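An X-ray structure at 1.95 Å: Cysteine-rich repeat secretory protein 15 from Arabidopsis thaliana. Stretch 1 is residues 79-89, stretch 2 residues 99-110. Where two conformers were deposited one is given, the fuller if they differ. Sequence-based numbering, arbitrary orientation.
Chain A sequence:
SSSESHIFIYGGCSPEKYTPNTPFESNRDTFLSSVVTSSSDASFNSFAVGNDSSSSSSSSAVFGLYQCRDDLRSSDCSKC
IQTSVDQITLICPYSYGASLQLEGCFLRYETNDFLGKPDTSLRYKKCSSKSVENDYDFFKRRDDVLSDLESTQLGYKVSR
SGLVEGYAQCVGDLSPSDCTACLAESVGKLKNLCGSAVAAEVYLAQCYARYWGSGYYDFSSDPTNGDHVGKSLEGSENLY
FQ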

ATOM      1  N   LYS A  79      -5.271   8.742  13.126  1.00 46.20           N
ATOM      2  CA  LYS A  79      -6.019   7.667  13.768  0.50 47.01           C
ATOM      3  C   LYS A  79      -5.601   6.326  13.150  1.00 44.11           C
ATOM      4  O   LYS A  79      -5.290   5.382  13.859  1.00 43.50           O
ATOM      5  N   CYS A  80      -5.621   6.273  11.810  1.00 42.85           N
ATOM      6  CA  CYS A  80      -5.310   5.074  11.031  1.00 41.41           C
ATOM      7  C   CYS A  80      -3.871   4.619  11.312  1.00 38.48           C
ATOM      8  O   CYS A  80      -3.604   3.432  11.419  1.00 37.37           O
ATOM      9  N   ILE A  81      -2.948   5.581  11.373  1.00 37.34           N
ATOM     10  CA  ILE A  81      -1.537   5.295  11.558  1.00 35.65           C
ATOM     11  C   ILE A  81      -1.302   4.796  12.996  1.00 36.52           C
ATOM     12  O   ILE A  81      -0.602   3.821  13.183  1.00 36.52           O
ATOM     13  N   GLN A  82      -1.938   5.411  13.995  1.00 38.79           N
ATOM     14  CA  GLN A  82      -1.819   4.930  15.371  1.00 40.33           C
ATOM     15  C   GLN A  82      -2.302   3.473  15.430  1.00 39.96           C
ATOM     16  O   GLN A  82      -1.645   2.631  16.036  1.00 40.67           O
ATOM     17  N   THR A  83      -3.432   3.183  14.782  1.00 39.19           N
ATOM     18  CA  THR A  83      -4.006   1.832  14.769  1.00 39.65           C
ATOM     19  C   THR A  83      -3.024   0.860  14.099  1.00 37.47           C
ATOM     20  O   THR A  83      -2.861  -0.298  14.513  1.00 38.31           O
ATOM     21  N   SER A  84      -2.388   1.367  13.050  1.00 35.08           N
ATOM     22  CA  SER A  84      -1.472   0.647  12.208  1.00 34.21           C
ATOM     23  C   SER A  84      -0.197   0.256  12.986  1.00 34.11           C
ATOM     24  O   SER A  84       0.287  -0.876  12.906  1.00 33.75           O
ATOM     25  N   VAL A  85       0.330   1.196  13.768  1.00 34.81           N
ATOM     26  CA  VAL A  85       1.540   0.957  14.563  1.00 35.59           C
ATOM     27  C   VAL A  85       1.261  -0.138  15.613  1.00 38.27           C
ATOM     28  O   VAL A  85       2.091  -1.031  15.824  1.00 38.42           O
ATOM     29  N   ASP A  86       0.074  -0.105  16.229  1.00 40.62           N
ATOM     30  CA  ASP A  86      -0.319  -1.115  17.186  1.00 43.53           C
ATOM     31  C   ASP A  86      -0.484  -2.462  16.474  1.00 42.82           C
ATOM     32  O   ASP A  86       0.028  -3.465  16.920  1.00 43.54           O
ATOM     33  N   GLN A  87      -1.194  -2.475  15.349  1.00 41.47           N
ATOM     34  CA  GLN A  87      -1.495  -3.737  14.670  1.00 41.78           C
ATOM     35  C   GLN A  87      -0.208  -4.408  14.161  1.00 39.21           C
ATOM     36  O   GLN A  87      -0.082  -5.621  14.261  1.00 39.59           O
ATOM     37  N   ILE A  88       0.714  -3.631  13.581  1.00 36.59           N
ATOM     38  CA  ILE A  88       1.868  -4.221  12.900  1.00 35.95           C
ATOM     39  C   ILE A  88       2.748  -4.932  13.938  1.00 38.15           C
ATOM     40  O   ILE A  88       3.323  -5.989  13.653  1.00 39.05           O
ATOM     41  N   THR A  89       2.817  -4.357  15.147  1.00 39.71           N
ATOM     42  CA  THR A  89       3.513  -4.966  16.297  1.00 42.85           C
ATOM     43  C   THR A  89       2.814  -6.274  16.688  1.00 45.67           C
ATOM     44  O   THR A  89       3.477  -7.251  16.994  1.00 47.33           O
ATOM     45  N   SER A  99       5.132  -5.208   6.751  1.00 33.97           N
ATOM     46  CA  SER A  99       4.258  -4.263   6.086  1.00 32.93           C
ATOM     47  C   SER A  99       2.805  -4.576   6.461  1.00 32.71           C
ATOM     48  O   SER A  99       2.464  -5.714   6.801  1.00 33.04           O
ATOM     49  N   LEU A 100       1.976  -3.533   6.423  1.00 31.99           N
ATOM     50  CA  LEU A 100       0.595  -3.611   6.828  1.00 32.40           C
ATOM     51  C   LEU A 100      -0.227  -2.614   6.017  1.00 30.95           C
ATOM     52  O   LEU A 100       0.066  -1.422   6.019  1.00 29.75           O
ATOM     53  N   GLN A 101      -1.289  -3.122   5.390  1.00 30.89           N
ATOM     54  CA  GLN A 101      -2.204  -2.325   4.620  1.00 30.01           C
ATOM     55  C   GLN A 101      -3.584  -2.420   5.279  1.00 31.11           C
ATOM     56  O   GLN A 101      -4.181  -3.503   5.356  1.00 30.87           O
ATOM     57  N   LEU A 102      -4.030  -1.286   5.827  1.00 31.90           N
ATOM     58  CA  LEU A 102      -5.403  -1.072   6.246  1.00 33.90           C
ATOM     59  C   LEU A 102      -6.108  -0.314   5.120  1.00 34.57           C
ATOM     60  O   LEU A 102      -5.441   0.209   4.224  1.00 32.79           O
ATOM     61  N   GLU A 103      -7.438  -0.235   5.175  1.00 37.26           N
ATOM     62  CA  GLU A 103      -8.180   0.482   4.143  1.00 39.46           C
ATOM     63  C   GLU A 103      -7.620   1.906   3.975  1.00 37.90           C
ATOM     64  O   GLU A 103      -7.466   2.387   2.861  1.00 38.68           O
ATOM     65  N   GLY A 104      -7.297   2.563   5.087  1.00 37.16           N
ATOM     66  CA  GLY A 104      -6.927   3.965   5.096  1.00 36.53           C
ATOM     67  C   GLY A 104      -5.430   4.231   4.986  1.00 34.87           C
ATOM     68  O   GLY A 104      -5.039   5.351   4.715  1.00 34.26           O
ATOM     69  N   CYS A 105      -4.576   3.240   5.253  1.00 34.42           N
ATOM     70  CA  CYS A 105      -3.145   3.550   5.373  1.00 32.99           C
ATOM     71  C   CYS A 105      -2.276   2.305   5.222  1.00 31.40           C
ATOM     72  O   CYS A 105      -2.714   1.174   5.401  1.00 31.20           O
ATOM     73  N   PHE A 106      -1.021   2.573   4.859  1.00 29.57           N
ATOM     74  CA  PHE A 106      -0.013   1.588   4.632  1.00 28.33           C
ATOM     75  C   PHE A 106       1.209   1.961   5.474  1.00 27.86           C
ATOM     76  O   PHE A 106       1.576   3.131   5.522  1.00 27.63           O
ATOM     77  N   LEU A 107       1.787   0.961   6.147  1.00 27.60           N
ATOM     78  CA  LEU A 107       2.981   1.134   6.972  1.00 27.86           C
ATOM     79  C   LEU A 107       3.991   0.046   6.614  1.00 27.53           C
ATOM     80  O   LEU A 107       3.625  -1.109   6.504  1.00 27.59           O
ATOM     81  N   ARG A 108       5.265   0.425   6.471  1.00 27.48           N
ATOM     82  CA  ARG A 108       6.310  -0.521   6.078  1.00 27.84           C
ATOM     83  C   ARG A 108       7.641  -0.142   6.736  1.00 28.09           C
ATOM     84  O   ARG A 108       8.006   1.024   6.794  1.00 26.96           O
ATOM     85  N   TYR A 109       8.380  -1.161   7.164  1.00 29.24           N
ATOM     86  CA  TYR A 109       9.758  -0.976   7.561  1.00 30.52           C
ATOM     87  C   TYR A 109      10.560  -2.238   7.238  1.00 31.67           C
ATOM     88  O   TYR A 109      10.022  -3.332   7.193  1.00 31.18           O
ATOM     89  N   GLU A 110      11.864  -2.048   7.011  1.00 33.10           N
ATOM     90  CA  GLU A 110      12.801  -3.141   6.785  1.00 35.29           C
ATOM     91  C   GLU A 110      14.199  -2.718   7.256  1.00 35.14           C
ATOM     92  O   GLU A 110      14.436  -1.546   7.563  1.00 32.84           O
TER

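Stretch 1 is a single helix lying across two adjacent strands of stretch 2, and the contact buries 611 Å² summed over both sides. The helix axis approaches strand 99-102 to 8.7 Å at 133° between N-to-C directions and strand 105-110 to 8.5 Å at 40°. The strands form a hairpin: Leu100 N donates to Leu107 O and Leu107 N to Leu100 O, both at 2.9 Å. Within each strand the extended backbone turns successive side chains alternately toward and away from the helix. No hydrogen bond links the two stretches directly; the evidence is of a disulfide and apolar packing.

Ser99 begins the walk with CA-to-CB pointing away, and its contribution is backbone: Ile88 CD1 lies 4.1 Å from Ser99 N. Leu100 points toward the helix with chi1 t and chi2 p. Leu100 CD2 lies 3.4 Å from Ser84 O, 3.8 Å from Gln87 CG and 3.9 Å from Ile88 N, so one methyl group rests against a full turn of helix. Leu100 CB packs 4.0 Å from Ile88 CG1. Gln101 then points away and takes no part.

Leu102, again directed toward the helix, adopts chi1 m and chi2 t. Leu102 CD1 is the common term in a cluster of contacts: 4.0 Å to Cys80 O, 4.1 Å to Ser84 CA and 4.3 Å to Thr83 CG2. Past Glu103, which makes no contact, the chain turns at Gly104. Cys80 SG sits 3.5 Å from Gly104 C, and an ideal CB on this glycine would lie 3.1 Å from Cys80 SG, a tight fit.

Cys105 supplies the covalent tie. With chi1 p, against t for Cys80, Cys105 SG bonds Cys80 SG at 2.1 Å, and the chi3 of -89° is close to the value preferred by an unstrained disulfide. The bridge coincides with a close point in the backbone register, where Cys80 CA and Cys105 CA are 6.2 Å apart. Beside it, Ile81 CD1 reaches 3.9 Å from Cys105 CB; the Ile81 CA-to-CB bond points sideways, but its m, m rotamer carries the end of the chain nearer. Phe106 points away.

Leu107 has the largest area covered in stretch 2, 76 Å². In its t, p rotamer, Leu107 CD2 lies 3.8 Å from Ile88 CG2 and 4.0 Å from Val85 CG2, and Leu107 CB 3.2 Å from Ser84 OG. That hydroxyl, in the t rotamer, is buried without a polar partner anywhere in the model.

Arg108 points away, and Arg108 NE forms a salt bridge with Glu110 OE1 at 3.1 Å. Between them Tyr109, chi1 p, turns toward the helix, and Ile88 CD1 meets its ring obliquely, 4.1 Å from Tyr109 CE2. Ile88, in the t, t rotamer, thus touches four residues of stretch 2. One water completes the link: its oxygen lies 2.6 Å from Tyr109 OH and donates a weak hydrogen bond to Ile88 O at 3.1 Å.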

ATOM      1  CB  LYS A  79      -7.528   7.889  13.607  0.50 49.97           C
ATOM      2  CG  LYS A  79      -8.349   7.723  14.878  0.50 53.24           C
ATOM      3  CD  LYS A  79      -8.643   9.032  15.579  0.50 56.45           C
ATOM      4  CE  LYS A  79      -9.427   8.844  16.857  0.50 60.07           C
ATOM      5  NZ  LYS A  79     -10.115  10.093  17.250  0.50 64.37           N
ATOM      6  CB  CYS A  80      -5.473   5.336   9.535  1.00 42.08           C
ATOM      7  SG  CYS A  80      -5.398   3.845   8.503  1.00 42.69           S
ATOM      8  CB  ILE A  81      -0.676   6.518  11.181  1.00 35.09           C
ATOM      9  CG1 ILE A  81      -0.692   6.755   9.669  1.00 34.17           C
ATOM     10  CG2 ILE A  81       0.758   6.389  11.691  1.00 34.32           C
ATOM     11  CD1 ILE A  81       0.043   5.704   8.863  1.00 32.69           C
ATOM     12  CB  GLN A  82      -2.573   5.837  16.348  1.00 43.67           C
ATOM     13  CG  GLN A  82      -2.461   5.423  17.815  1.00 46.67           C
ATOM     14  CD  GLN A  82      -1.031   5.318  18.294  1.00 46.35           C
ATOM     15  OE1 GLN A  82      -0.450   4.235  18.330  1.00 46.13           O
ATOM     16  NE2 GLN A  82      -0.444   6.447  18.659  1.00 47.08           N
ATOM     17  CB  THR A  83      -5.374   1.829  14.071  1.00 40.43           C
ATOM     18  OG1 THR A  83      -6.193   2.815  14.695  1.00 42.31           O
ATOM     19  CG2 THR A  83      -6.060   0.481  14.130  1.00 41.62           C
ATOM     20  CB  SER A  84      -1.194   1.507  10.999  1.00 32.80           C
ATOM     21  OG  SER A  84      -0.019   1.122  10.342  1.00 32.05           O
ATOM     22  CB  VAL A  85       2.053   2.278  15.168  1.00 35.71           C
ATOM     23  CG1 VAL A  85       3.018   2.062  16.321  1.00 37.51           C
ATOM     24  CG2 VAL A  85       2.694   3.139  14.094  1.00 33.60           C
ATOM     25  CB  ASP A  86      -1.590  -0.702  17.922  1.00 47.20           C
ATOM     26  CG  ASP A  86      -1.375   0.498  18.827  1.00 50.15           C
ATOM     27  OD1 ASP A  86      -0.395   0.466  19.613  1.00 52.17           O
ATOM     28  OD2 ASP A  86      -2.179   1.460  18.739  1.00 51.71           O
ATOM     29  CB  GLN A  87      -2.491  -3.507  13.529  1.00 42.02           C
ATOM     30  CG  GLN A  87      -2.764  -4.743  12.676  1.00 43.62           C
ATOM     31  CD  GLN A  87      -3.669  -5.774  13.306  1.00 47.11           C
ATOM     32  OE1 GLN A  87      -4.223  -5.590  14.390  1.00 49.87           O
ATOM     33  NE2 GLN A  87      -3.843  -6.887  12.611  1.00 48.63           N
ATOM     34  CB  ILE A  88       2.657  -3.197  12.057  1.00 33.37           C
ATOM     35  CG1 ILE A  88       3.473  -3.897  10.967  1.00 33.08           C
ATOM     36  CG2 ILE A  88       3.547  -2.307  12.915  1.00 33.11           C
ATOM     37  CD1 ILE A  88       4.166  -2.958  10.003  1.00 31.22           C
ATOM     38  CB  THR A  89       3.589  -3.979  17.471  1.00 43.70           C
ATOM     39  OG1 THR A  89       4.369  -2.858  17.054  1.00 41.12           O
ATOM     40  CG2 THR A  89       4.180  -4.580  18.727  1.00 47.15           C
ATOM     41  CB  SER A  99       4.486  -4.270   4.606  1.00 32.81           C
ATOM     42  OG  SER A  99       4.143  -5.531   4.067  1.00 35.03           O
ATOM     43  CB  LEU A 100       0.481  -3.281   8.314  1.00 33.41           C
ATOM     44  CG  LEU A 100      -0.955  -3.155   8.810  1.00 34.96           C
ATOM     45  CD1 LEU A 100      -1.643  -4.512   8.797  1.00 36.28           C
ATOM     46  CD2 LEU A 100      -0.994  -2.540  10.197  1.00 36.36           C
ATOM     47  CB  GLN A 101      -2.187  -2.810   3.171  1.00 29.74           C
ATOM     48  CG  GLN A 101      -3.139  -2.055   2.253  1.00 29.35           C
ATOM     49  CD  GLN A 101      -2.625  -0.706   1.821  1.00 28.95           C
ATOM     50  OE1 GLN A 101      -3.237   0.318   2.107  1.00 30.42           O
ATOM     51  NE2 GLN A 101      -1.518  -0.693   1.098  1.00 28.01           N
ATOM     52  CB  LEU A 102      -5.422  -0.272   7.552  1.00 34.81           C
ATOM     53  CG  LEU A 102      -4.612  -0.850   8.719  1.00 35.20           C
ATOM     54  CD1 LEU A 102      -4.874  -0.068   9.994  1.00 36.49           C
ATOM     55  CD2 LEU A 102      -4.923  -2.321   8.952  1.00 36.15           C
ATOM     56  CB  GLU A 103      -9.675   0.506   4.469  1.00 44.01           C
ATOM     57  CG  GLU A 103     -10.514   1.262   3.451  1.00 46.72           C
ATOM     58  CD  GLU A 103     -10.278   0.869   1.999  1.00 49.38           C
ATOM     59  OE1 GLU A 103     -10.238  -0.358   1.706  1.00 52.75           O
ATOM     60  OE2 GLU A 103     -10.114   1.790   1.160  1.00 52.71           O
ATOM     61  CB  CYS A 105      -2.832   4.269   6.681  1.00 34.94           C
ATOM     62  SG  CYS A 105      -3.374   3.382   8.166  1.00 38.65           S
ATOM     63  CB  PHE A 106       0.304   1.528   3.141  1.00 27.12           C
ATOM     64  CG  PHE A 106       1.462   0.640   2.770  1.00 27.27           C
ATOM     65  CD1 PHE A 106       1.344  -0.738   2.829  1.00 27.61           C
ATOM     66  CD2 PHE A 106       2.656   1.185   2.323  1.00 27.18           C
ATOM     67  CE1 PHE A 106       2.400  -1.557   2.460  1.00 27.93           C
ATOM     68  CE2 PHE A 106       3.705   0.364   1.945  1.00 27.02           C
ATOM     69  CZ  PHE A 106       3.579  -1.001   2.021  1.00 27.51           C
ATOM     70  CB  LEU A 107       2.556   1.023   8.433  1.00 29.08           C
ATOM     71  CG  LEU A 107       3.674   1.164   9.456  1.00 29.72           C
ATOM     72  CD1 LEU A 107       4.296   2.554   9.389  1.00 29.78           C
ATOM     73  CD2 LEU A 107       3.144   0.884  10.842  1.00 30.78           C
ATOM     74  CB  ARG A 108       6.489  -0.518   4.559  1.00 27.39           C
ATOM     75  CG  ARG A 108       7.458  -1.564   4.036  1.00 28.26           C
ATOM     76  CD  ARG A 108       7.592  -1.528   2.523  1.00 27.80           C
ATOM     77  NE  ARG A 108       8.545  -2.515   2.038  1.00 28.71           N
ATOM     78  CZ  ARG A 108       9.047  -2.547   0.802  1.00 29.25           C
ATOM     79  NH1 ARG A 108       8.551  -1.772  -0.150  1.00 28.85           N
ATOM     80  NH2 ARG A 108      10.065  -3.349   0.528  1.00 30.41           N
ATOM     81  CB  TYR A 109       9.828  -0.603   9.043  1.00 31.19           C
ATOM     82  CG  TYR A 109       9.525  -1.747   9.976  1.00 32.52           C
ATOM     83  CD1 TYR A 109      10.509  -2.672  10.294  1.00 33.80           C
ATOM     84  CD2 TYR A 109       8.275  -1.895  10.557  1.00 32.86           C
ATOM     85  CE1 TYR A 109      10.257  -3.732  11.143  1.00 35.05           C
ATOM     86  CE2 TYR A 109       8.006  -2.952  11.418  1.00 34.54           C
ATOM     87  CZ  TYR A 109       9.000  -3.876  11.699  1.00 35.61           C
ATOM     88  OH  TYR A 109       8.792  -4.932  12.536  1.00 37.51           O
ATOM     89  CB  GLU A 110      12.905  -3.512   5.303  1.00 37.04           C
ATOM     90  CG  GLU A 110      11.677  -3.205   4.475  1.00 39.11           C
ATOM     91  CD  GLU A 110      11.183  -4.375   3.649  1.00 41.85           C
ATOM     92  OE1 GLU A 110       9.970  -4.700   3.744  1.00 42.97           O
ATOM     93  OE2 GLU A 110      12.015  -4.949   2.911  1.00 45.81           O
TER
HETATM   94  O   HOH W   1       6.298  -5.055  13.243  1.00 43.45           O